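Local coordinates for protein hydroxyglutarate synthase (Oryza sativa, PDB 6W1K) that uses iron(II) and dioxygen to decarboxylate and hydroxylate 2-oxoadipate to D-2-hydroxyglutarate, a step of plant lysine catabolism, at residues K223-S226 with L231-S234; S35-A40 with V245-L250; Q174-S177 with Y182-W185; S205-R208 with K212-K215. All blocks are in the same frame, centred on the assembly; numbering follows the deposited sequence.

Contact 1: K223-S226 with L231-S234; sequences KLNS and LKVS
K232 reaches N225 with its ammonium group, and this single meeting makes up nearly all of the contact. K232 NZ lies 3.2 Å from N225 O, but the angle is too poor for a hydrogen bond. N225 OD1 is further off, at 3.6 Å from K232 NZ. The hydrogen bonds of the ammonium go instead to two carbonyls of the intervening loop, E227 O and G229 O. The lysine charge is therefore met mainly by backbone oxygens, which probably eases its burial.

The N225 amide is held by other partners. OD1 accepts from E227 N, two residues on, which makes an Asx turn. ND2 donates to S305 OG and K301 O. With both ends of the amide bonded, its rotation is fixed.

Shape accounts for the rest. The lysine chain is bent at chi2 (71°), and beyond the bend CG to NZ runs nearly straight toward the loop. N225 holds CG anti to its own nitrogen (chi1 -179°), and the two side chains cross at about a right angle. N225 CG sits 3.6 Å from K232 NZ, so the amide lies across the end of the lysine.

Backbone bonds of N225 with S243 and of K232 with Q241 tie both segments to strand 239-243. The whole is a short loop into strand 232-233, with an Asx turn at N225 and the carbonyls of E227 and G229 bonded by a lysine ammonium. It leads into an edge strand of the sheet of this glyoxalase-clan (VOC-like) fold, close to the 2-oxoadipate pocket.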
loop_
_atom_site.group_PDB
_atom_site.type_symbol
_atom_site.label_atom_id
_atom_site.label_comp_id
_atom_site.label_asym_id
_atom_site.label_seq_id
_atom_site.Cartn_x
_atom_site.Cartn_y
_atom_site.Cartn_z
ATOM N N LYS A 223 -2.048 17.345 -5.407
ATOM C CA LYS A 223 -3.471 17.211 -5.087
ATOM C C LYS A 223 -3.683 16.006 -4.169
ATOM O O LYS A 223 -3.215 14.927 -4.512
ATOM C CB LYS A 223 -4.263 17.019 -6.377
ATOM C CG LYS A 223 -5.737 17.362 -6.276
ATOM C CD LYS A 223 -6.520 17.050 -7.527
ATOM C CE LYS A 223 -5.993 17.780 -8.741
ATOM N NZ LYS A 223 -6.052 19.246 -8.542
ATOM N N LEU A 224 -4.370 16.188 -3.051
ATOM C CA LEU A 224 -4.711 15.089 -2.171
ATOM C C LEU A 224 -6.052 14.469 -2.553
ATOM O O LEU A 224 -6.964 15.158 -3.004
ATOM C CB LEU A 224 -4.770 15.588 -0.727
ATOM C CG LEU A 224 -3.451 16.149 -0.184
ATOM C CD1 LEU A 224 -3.615 16.746 1.211
ATOM C CD2 LEU A 224 -2.400 15.064 -0.160
ATOM N N ASN A 225 -6.172 13.158 -2.327
ATOM C CA ASN A 225 -7.453 12.466 -2.451
ATOM C C ASN A 225 -8.531 13.204 -1.663
ATOM O O ASN A 225 -8.424 13.344 -0.443
ATOM C CB ASN A 225 -7.306 11.027 -1.936
ATOM C CG ASN A 225 -8.588 10.225 -2.049
ATOM O OD1 ASN A 225 -9.664 10.788 -2.182
ATOM N ND2 ASN A 225 -8.475 8.899 -2.001
ATOM N N SER A 226 -9.588 13.622 -2.368
ATOM C CA SER A 226 -10.664 14.449 -1.833
ATOM C C SER A 226 -11.822 13.658 -1.250
ATOM O O SER A 226 -12.715 14.263 -0.650
ATOM C CB SER A 226 -11.251 15.367 -2.934
ATOM O OG SER A 226 -12.068 14.650 -3.857
ATOM N N LEU A 231 -8.500 14.304 4.883
ATOM C CA LEU A 231 -7.967 13.606 6.049
ATOM C C LEU A 231 -9.002 12.597 6.530
ATOM O O LEU A 231 -10.066 12.979 7.022
ATOM C CB LEU A 231 -7.618 14.593 7.165
ATOM C CG LEU A 231 -6.935 13.959 8.377
ATOM C CD1 LEU A 231 -5.559 13.403 7.986
ATOM C CD2 LEU A 231 -6.830 14.981 9.502
ATOM N N LYS A 232 -8.684 11.318 6.391
ATOM C CA LYS A 232 -9.532 10.246 6.892
ATOM C C LYS A 232 -9.154 9.951 8.337
ATOM O O LYS A 232 -8.001 9.609 8.622
ATOM C CB LYS A 232 -9.364 8.990 6.035
ATOM C CG LYS A 232 -10.046 9.075 4.668
ATOM C CD LYS A 232 -9.337 10.040 3.740
ATOM C CE LYS A 232 -9.656 9.735 2.285
ATOM N NZ LYS A 232 -9.452 10.899 1.384
ATOM N N VAL A 233 -10.133 10.015 9.222
ATOM C CA VAL A 233 -9.922 9.834 10.650
ATOM C C VAL A 233 -10.737 8.637 11.116
ATOM O O VAL A 233 -11.952 8.574 10.884
ATOM C CB VAL A 233 -10.316 11.091 11.449
ATOM C CG1 VAL A 233 -10.183 10.799 12.931
ATOM C CG2 VAL A 233 -9.482 12.301 11.030
ATOM N N SER A 234 -9.994 7.750 11.794
ATOM C CA SER A 234 -10.560 6.496 12.196
ATOM C C SER A 234 -11.543 6.894 13.256
ATOM O O SER A 234 -11.449 7.877 13.975
ATOM C CB SER A 234 -9.659 5.507 12.731
ATOM O OG SER A 234 -8.966 6.049 13.800
#

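Contact 2: S35-A40 with V245-L250; sequences SRNPTA and VADSAL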
loop_
_atom_site.group_PDB
_atom_site.type_symbol
_atom_site.label_atom_id
_atom_site.label_comp_id
_atom_site.label_asym_id
_atom_site.label_seq_id
_atom_site.Cartn_x
_atom_site.Cartn_y
_atom_site.Cartn_z
ATOM N N SER A 35 10.388 4.838 -10.108
ATOM C CA SER A 35 10.636 5.098 -11.523
ATOM C C SER A 35 9.351 5.349 -12.309
ATOM O O SER A 35 9.398 5.937 -13.397
ATOM C CB SER A 35 11.426 3.922 -12.117
ATOM O OG SER A 35 10.616 2.779 -12.290
ATOM N N ARG A 36 8.198 4.931 -11.797
ATOM C CA ARG A 36 6.948 5.107 -12.527
ATOM C C ARG A 36 6.015 6.129 -11.905
ATOM O O ARG A 36 4.943 6.405 -12.479
ATOM C CB ARG A 36 6.167 3.787 -12.610
ATOM C CG ARG A 36 6.794 2.634 -13.373
ATOM C CD ARG A 36 5.897 1.398 -13.107
ATOM N NE ARG A 36 6.070 0.337 -14.055
ATOM C CZ ARG A 36 5.608 -0.887 -13.869
ATOM N NH1 ARG A 36 4.954 -1.214 -12.748
ATOM N NH2 ARG A 36 5.826 -1.782 -14.801
ATOM N N ASN A 37 6.377 6.680 -10.756
ATOM C CA ASN A 37 5.514 7.575 -9.989
ATOM C C ASN A 37 6.283 8.831 -9.607
ATOM O O ASN A 37 6.760 8.970 -8.466
ATOM C CB ASN A 37 4.955 6.847 -8.768
ATOM C CG ASN A 37 4.036 5.712 -9.169
ATOM O OD1 ASN A 37 2.847 5.934 -9.389
ATOM N ND2 ASN A 37 4.598 4.510 -9.347
ATOM N N PRO A 38 6.385 9.787 -10.541
ATOM C CA PRO A 38 7.124 11.030 -10.273
ATOM C C PRO A 38 6.582 11.836 -9.106
ATOM O O PRO A 38 7.353 12.559 -8.455
ATOM C CB PRO A 38 6.973 11.823 -11.585
ATOM C CG PRO A 38 6.485 10.887 -12.588
ATOM C CD PRO A 38 5.772 9.777 -11.879
ATOM N N THR A 39 5.276 11.765 -8.838
ATOM C CA THR A 39 4.710 12.522 -7.721
ATOM C C THR A 39 5.227 11.981 -6.392
ATOM O O THR A 39 5.659 12.740 -5.514
ATOM C CB THR A 39 3.182 12.475 -7.763
ATOM O OG1 THR A 39 2.708 13.189 -8.920
ATOM C CG2 THR A 39 2.590 13.081 -6.490
ATOM N N ALA A 40 5.185 10.660 -6.226
ATOM C CA ALA A 40 5.681 10.070 -4.999
ATOM C C ALA A 40 7.172 10.327 -4.846
ATOM O O ALA A 40 7.637 10.668 -3.762
ATOM C CB ALA A 40 5.389 8.572 -4.997
ATOM N N VAL A 245 -3.571 11.934 -5.097
ATOM C CA VAL A 245 -4.162 11.372 -6.302
ATOM C C VAL A 245 -3.076 10.666 -7.098
ATOM O O VAL A 245 -1.983 11.210 -7.310
ATOM C CB VAL A 245 -4.834 12.483 -7.120
ATOM C CG1 VAL A 245 -5.431 11.923 -8.410
ATOM C CG2 VAL A 245 -5.906 13.171 -6.271
ATOM N N ALA A 246 -3.380 9.448 -7.546
ATOM C CA ALA A 246 -2.420 8.631 -8.255
ATOM C C ALA A 246 -1.920 9.344 -9.506
ATOM O O ALA A 246 -2.638 10.126 -10.139
ATOM C CB ALA A 246 -3.041 7.283 -8.639
ATOM N N ASP A 247 -0.656 9.085 -9.838
ATOM C CA ASP A 247 -0.118 9.480 -11.125
ATOM C C ASP A 247 -0.796 8.702 -12.253
ATOM O O ASP A 247 -1.337 7.610 -12.063
ATOM C CB ASP A 247 1.389 9.246 -11.177
ATOM C CG ASP A 247 2.170 10.351 -10.474
ATOM O OD1 ASP A 247 1.763 11.531 -10.548
ATOM O OD2 ASP A 247 3.193 10.039 -9.832
ATOM N N SER A 248 -0.778 9.301 -13.434
ATOM C CA SER A 248 -1.220 8.634 -14.654
ATOM C C SER A 248 -0.064 8.462 -15.625
ATOM O O SER A 248 0.908 9.219 -15.616
ATOM C CB SER A 248 -2.344 9.435 -15.328
ATOM O OG SER A 248 -3.503 9.428 -14.517
ATOM N N ALA A 249 -0.213 7.481 -16.515
ATOM C CA ALA A 249 0.814 7.168 -17.496
ATOM C C ALA A 249 0.154 6.755 -18.797
ATOM O O ALA A 249 -0.986 6.285 -18.807
ATOM C CB ALA A 249 1.733 6.030 -17.037
ATOM N N LEU A 250 0.876 6.944 -19.892
ATOM C CA LEU A 250 0.438 6.419 -21.177
ATOM C C LEU A 250 0.838 4.953 -21.251
ATOM O O LEU A 250 1.955 4.578 -20.873
ATOM C CB LEU A 250 1.054 7.206 -22.337
ATOM C CG LEU A 250 0.603 8.668 -22.433
ATOM C CD1 LEU A 250 1.369 9.381 -23.529
ATOM C CD2 LEU A 250 -0.915 8.758 -22.683
#
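D247 grips T39 with both carboxylate oxygens. It is a bidentate carboxylate that binds the N-terminal turn of helix 38-51 from far away in sequence. T39 N donates to D247 OD2 at 2.9 Å, with an N-H...O angle of 158°. T39 OG1 donates to D247 OD1 at a short 2.5 Å. Both oxygens use their syn lone pairs, on the sides that face each other, so backbone and hydroxyl of one threonine enter the mouth of one carboxylate. The positive end of the helix dipole would probably favour the ionised acid.

T39 can do this because OG1 lies beside its own backbone nitrogen (chi1 -67°), which puts both donors on the same side of the residue. The two bonds fix the rotation of the carboxylate.

N37 stands at the N-cap position but makes no capping bond with its side chain. Its amide is used elsewhere: OD1 accepts from S264 N and ND2 donates to Y33 O. The amide and the D247 carboxylate are nearly parallel, their planes 23° apart, and N37 OD1 is 4.0 Å from D247 CB.

D247 is itself positioned by backbone bonds to R263 and S264 of strand 258-271. The contact thus joins the break between helices 16-36 and 38-51 to the approach of strand 248-252, which pairs with strand 258-271. R263 also touches N37.

Packing is added by P38. Its nitrogen has no hydrogen to give, and its CD rests 3.3 Å from D247 OD2, the same oxygen that T39 N holds.

Contact 3: Q174-S177 with Y182-W185; sequences QVLS and YAAW
L176 lays its CD1 methyl against A183, 4.2 Å from A183 CB and 4.1 Å from A183 O. The leucine stem packs too: L176 CB is 4.3 Å from A184 CB. With CG anti to the carbonyl carbon (chi1 -72°) and chi2 close to 180°, the CD1 branch extends over A183 while CB lies beside A184. One leucine therefore covers two successive alanines.

S177 takes the next place along its helix. Its OG touches A184 CB at 3.3 Å, a plain van der Waals approach with no bond across. The hydroxyl is bonded to F173 O, one turn back in the same helix. OG, already hydrogen-bonded, and CB lie against the alanine methyl.

No hydrogen bond joins the two segments. Small residues let the backbones come close: S177 and A184 have their CA atoms 5.1 Å apart. S180 directly precedes the second helix, and its OG accepts from A183 N, the pattern of an N-cap serine.

L176 also packs on S136 and I140 of helix 134-147, and A183 on F65 and L127 of the sheet. On the far side of helix 181-189, Y182 OH bonds to S125 OG and T64 N. W185 NE1 bonds to R263 O, and the indole makes a cation-pi contact with R63, a residue that binds 2-oxoadipate.

Helices 170-179 and 181-189 are consecutive helices joined by a short turn, packed side against side through L176, S177, A183 and A184. The second helix lies on strands 57-65 and 121-127 through Y182 and A183, with the A183 side chain about 12 Å from the bound 2-oxoadipate.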
loop_
_atom_site.group_PDB
_atom_site.type_symbol
_atom_site.label_atom_id
_atom_site.label_comp_id
_atom_site.label_asym_id
_atom_site.label_seq_id
_atom_site.Cartn_x
_atom_site.Cartn_y
_atom_site.Cartn_z
ATOM N N GLN A 174 -11.295 -1.412 -20.892
ATOM C CA GLN A 174 -12.498 -0.594 -20.897
ATOM C C GLN A 174 -13.641 -1.279 -20.154
ATOM O O GLN A 174 -14.337 -0.645 -19.355
ATOM C CB GLN A 174 -12.919 -0.295 -22.331
ATOM C CG GLN A 174 -12.302 0.919 -22.958
ATOM C CD GLN A 174 -12.803 1.083 -24.386
ATOM O OE1 GLN A 174 -12.686 0.157 -25.200
ATOM N NE2 GLN A 174 -13.405 2.236 -24.687
ATOM N N VAL A 175 -13.888 -2.562 -20.451
ATOM C CA VAL A 175 -14.993 -3.291 -19.819
ATOM C C VAL A 175 -14.789 -3.381 -18.306
ATOM O O VAL A 175 -15.726 -3.178 -17.519
ATOM C CB VAL A 175 -15.126 -4.690 -20.452
ATOM C CG1 VAL A 175 -16.080 -5.553 -19.649
ATOM C CG2 VAL A 175 -15.597 -4.584 -21.903
ATOM N N LEU A 176 -13.577 -3.707 -17.873
ATOM C CA LEU A 176 -13.328 -3.795 -16.428
ATOM C C LEU A 176 -13.459 -2.432 -15.766
ATOM O O LEU A 176 -14.048 -2.313 -14.685
ATOM C CB LEU A 176 -11.951 -4.374 -16.175
ATOM C CG LEU A 176 -11.773 -5.861 -16.471
ATOM C CD1 LEU A 176 -10.322 -6.234 -16.081
ATOM C CD2 LEU A 176 -12.792 -6.734 -15.746
ATOM N N SER A 177 -12.923 -1.388 -16.405
ATOM C CA SER A 177 -13.004 -0.054 -15.825
ATOM C C SER A 177 -14.429 0.338 -15.510
ATOM O O SER A 177 -14.663 1.111 -14.577
ATOM C CB SER A 177 -12.413 0.995 -16.758
ATOM O OG SER A 177 -11.013 0.879 -16.830
ATOM N N TYR A 182 -10.882 -1.074 -9.486
ATOM C CA TYR A 182 -9.837 -1.891 -8.892
ATOM C C TYR A 182 -9.366 -2.950 -9.871
ATOM O O TYR A 182 -8.160 -3.161 -10.044
ATOM C CB TYR A 182 -10.387 -2.511 -7.609
ATOM C CG TYR A 182 -9.401 -3.348 -6.810
ATOM C CD1 TYR A 182 -9.003 -4.599 -7.257
ATOM C CD2 TYR A 182 -8.907 -2.898 -5.588
ATOM C CE1 TYR A 182 -8.124 -5.372 -6.551
ATOM C CE2 TYR A 182 -8.017 -3.673 -4.859
ATOM C CZ TYR A 182 -7.652 -4.918 -5.340
ATOM O OH TYR A 182 -6.800 -5.721 -4.645
ATOM N N ALA A 183 -10.311 -3.659 -10.506
ATOM C CA ALA A 183 -9.919 -4.698 -11.466
ATOM C C ALA A 183 -9.083 -4.108 -12.593
ATOM O O ALA A 183 -8.109 -4.720 -13.038
ATOM C CB ALA A 183 -11.143 -5.404 -12.053
ATOM N N ALA A 184 -9.494 -2.946 -13.109
ATOM C CA ALA A 184 -8.766 -2.301 -14.195
ATOM C C ALA A 184 -7.351 -1.898 -13.763
ATOM O O ALA A 184 -6.386 -2.074 -14.525
ATOM C CB ALA A 184 -9.558 -1.080 -14.679
ATOM N N TRP A 185 -7.217 -1.333 -12.560
ATOM C CA TRP A 185 -5.895 -1.015 -12.009
ATOM C C TRP A 185 -4.999 -2.254 -12.014
ATOM O O TRP A 185 -3.857 -2.211 -12.473
ATOM C CB TRP A 185 -6.015 -0.440 -10.576
ATOM C CG TRP A 185 -4.702 0.115 -10.120
ATOM C CD1 TRP A 185 -4.291 1.414 -10.233
ATOM C CD2 TRP A 185 -3.610 -0.593 -9.513
ATOM N NE1 TRP A 185 -3.026 1.545 -9.782
ATOM C CE2 TRP A 185 -2.585 0.340 -9.300
ATOM C CE3 TRP A 185 -3.409 -1.905 -9.120
ATOM C CZ2 TRP A 185 -1.363 -0.002 -8.747
ATOM C CZ3 TRP A 185 -2.199 -2.245 -8.534
ATOM C CH2 TRP A 185 -1.183 -1.299 -8.386
#

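Contact 4: S205-R208 with K212-K215; sequences SDIR and KFNK. With SO4 (sulfate ion), chain H.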
loop_
_atom_site.group_PDB
_atom_site.type_symbol
_atom_site.label_atom_id
_atom_site.label_comp_id
_atom_site.label_asym_id
_atom_site.label_seq_id
_atom_site.Cartn_x
_atom_site.Cartn_y
_atom_site.Cartn_z
ATOM N N SER A 205 10.298 17.692 12.164
ATOM C CA SER A 205 9.896 19.087 12.020
ATOM C C SER A 205 8.384 19.220 12.233
ATOM O O SER A 205 7.691 18.278 12.624
ATOM C CB SER A 205 10.320 19.612 10.653
ATOM O OG SER A 205 9.468 19.079 9.658
ATOM N N ASP A 206 7.844 20.401 11.933
ATOM C CA ASP A 206 6.434 20.668 12.197
ATOM C C ASP A 206 5.499 19.857 11.301
ATOM O O ASP A 206 4.321 19.696 11.644
ATOM C CB ASP A 206 6.167 22.176 12.045
ATOM C CG ASP A 206 6.174 22.635 10.590
ATOM O OD1 ASP A 206 5.344 23.503 10.246
ATOM O OD2 ASP A 206 6.994 22.127 9.790
ATOM N N ILE A 207 5.984 19.321 10.183
ATOM C CA ILE A 207 5.119 18.526 9.322
ATOM C C ILE A 207 4.948 17.110 9.870
ATOM O O ILE A 207 4.320 16.261 9.233
ATOM C CB ILE A 207 5.651 18.495 7.878
ATOM C CG1 ILE A 207 7.061 17.911 7.820
ATOM C CG2 ILE A 207 5.666 19.909 7.288
ATOM C CD1 ILE A 207 7.474 17.487 6.398
ATOM N N ARG A 208 5.489 16.844 11.059
ATOM C CA ARG A 208 5.134 15.612 11.755
ATOM C C ARG A 208 3.651 15.566 12.121
ATOM O O ARG A 208 3.097 14.474 12.285
ATOM C CB ARG A 208 5.987 15.457 13.016
ATOM C CG ARG A 208 5.604 16.379 14.158
ATOM C CD ARG A 208 6.598 16.177 15.307
ATOM N NE ARG A 208 6.269 16.982 16.476
ATOM C CZ ARG A 208 6.559 18.269 16.601
ATOM N NH1 ARG A 208 7.189 18.910 15.628
ATOM N NH2 ARG A 208 6.211 18.921 17.701
ATOM N N LYS A 212 -0.513 19.690 9.206
ATOM C CA LYS A 212 0.588 20.532 8.708
ATOM C C LYS A 212 1.195 19.838 7.491
ATOM O O LYS A 212 1.495 20.512 6.529
ATOM C CB LYS A 212 1.666 20.724 9.770
ATOM C CG LYS A 212 1.663 22.080 10.449
ATOM C CD LYS A 212 0.620 22.198 11.514
ATOM C CE LYS A 212 0.712 23.500 12.284
ATOM N NZ LYS A 212 1.905 23.537 13.158
ATOM N N PHE A 213 1.362 18.519 7.545
ATOM C CA PHE A 213 1.915 17.772 6.421
ATOM C C PHE A 213 1.054 17.947 5.170
ATOM O O PHE A 213 1.567 18.211 4.081
ATOM C CB PHE A 213 2.036 16.281 6.756
ATOM C CG PHE A 213 2.822 15.515 5.734
ATOM C CD1 PHE A 213 4.169 15.251 5.942
ATOM C CD2 PHE A 213 2.231 15.089 4.536
ATOM C CE1 PHE A 213 4.907 14.581 5.002
ATOM C CE2 PHE A 213 2.977 14.438 3.585
ATOM C CZ PHE A 213 4.319 14.161 3.828
ATOM N N ASN A 214 -0.263 17.816 5.320
ATOM C CA ASN A 214 -1.153 17.973 4.171
ATOM C C ASN A 214 -0.997 19.344 3.525
ATOM O O ASN A 214 -0.978 19.460 2.291
ATOM C CB ASN A 214 -2.599 17.745 4.596
ATOM C CG ASN A 214 -2.913 16.286 4.795
ATOM O OD1 ASN A 214 -2.119 15.412 4.440
ATOM N ND2 ASN A 214 -4.056 16.006 5.393
ATOM N N LYS A 215 -0.880 20.399 4.336
ATOM C CA LYS A 215 -0.734 21.737 3.766
ATOM C C LYS A 215 0.622 21.892 3.076
ATOM O O LYS A 215 0.730 22.557 2.042
ATOM C CB LYS A 215 -0.920 22.796 4.850
ATOM C CG LYS A 215 -0.734 24.229 4.365
ATOM C CD LYS A 215 0.005 25.053 5.398
ATOM C CE LYS A 215 -0.378 26.539 5.347
ATOM N NZ LYS A 215 -0.803 27.003 3.984
HETATM S S SO4 H . 7.509 22.622 16.312
HETATM O O1 SO4 H . 7.492 22.022 17.645
HETATM O O2 SO4 H . 8.647 22.103 15.555
HETATM O O3 SO4 H . 6.260 22.307 15.618
HETATM O O4 SO4 H . 7.648 24.071 16.445
#
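F213 meets I207 with CB and one edge of its ring. Its CB lies 3.4 Å from I207 O. CG passes the same oxygen, and CD1 comes back to 3.4 Å from I207 O, which sits at the ring edge and in its plane. CD1 also meets I207 CD1 at 4.0 Å, and CE1 lies near that methyl. Further out the ring meets F268, with planes at about 45°. The phenyl group is set anti to its backbone nitrogen (chi1 -170°), which brings the CD1 edge of the ring beside I207 O.

K212 crosses D206 at about a right angle, with CB 3.4 Å from D206 O. The charged ends stay apart, with D206 OD1 and K212 NZ at 4.5 Å. D206 OD2 bonds to Y50 OH instead.

R208 folds back: NH1 and the backbone N both reach S205 O, from opposite faces of the carbonyl plane. NH2 gives a weak bond of 3.4 Å to O1 of a sulfate probably from the crystallisation liquor.

Chemically, carbons of K212 and F213 sit on carbonyl oxygens of the 3-10 turn, with one apolar pair, no hydrogen bond across and an Asp-Lys attraction too long for a salt bridge.

In the fold
Contacts 1 and 2 are neighbours: K223 O and V245 N lie 3.1 Å apart, a probable hydrogen bond. Contact 1 also touches contact 4, where L224 CD1 packs 3.7 Å from N214 CB. Contact 3 touches none of the others, but its nearest atoms are about 6 Å from contact 2. Contacts 1, 3 and 4 lie inside the chain loop that contact 2 closes. A nickel ion occupies the iron site, held by H59, H195 and E267, beside bound 2-oxoadipate. Contact 1 comes nearest to the substrate: the K232 side chain is about 8 Å from it and about 5 Å from that of Q241. The side chain of A183 in contact 3 is about 12 Å from the substrate.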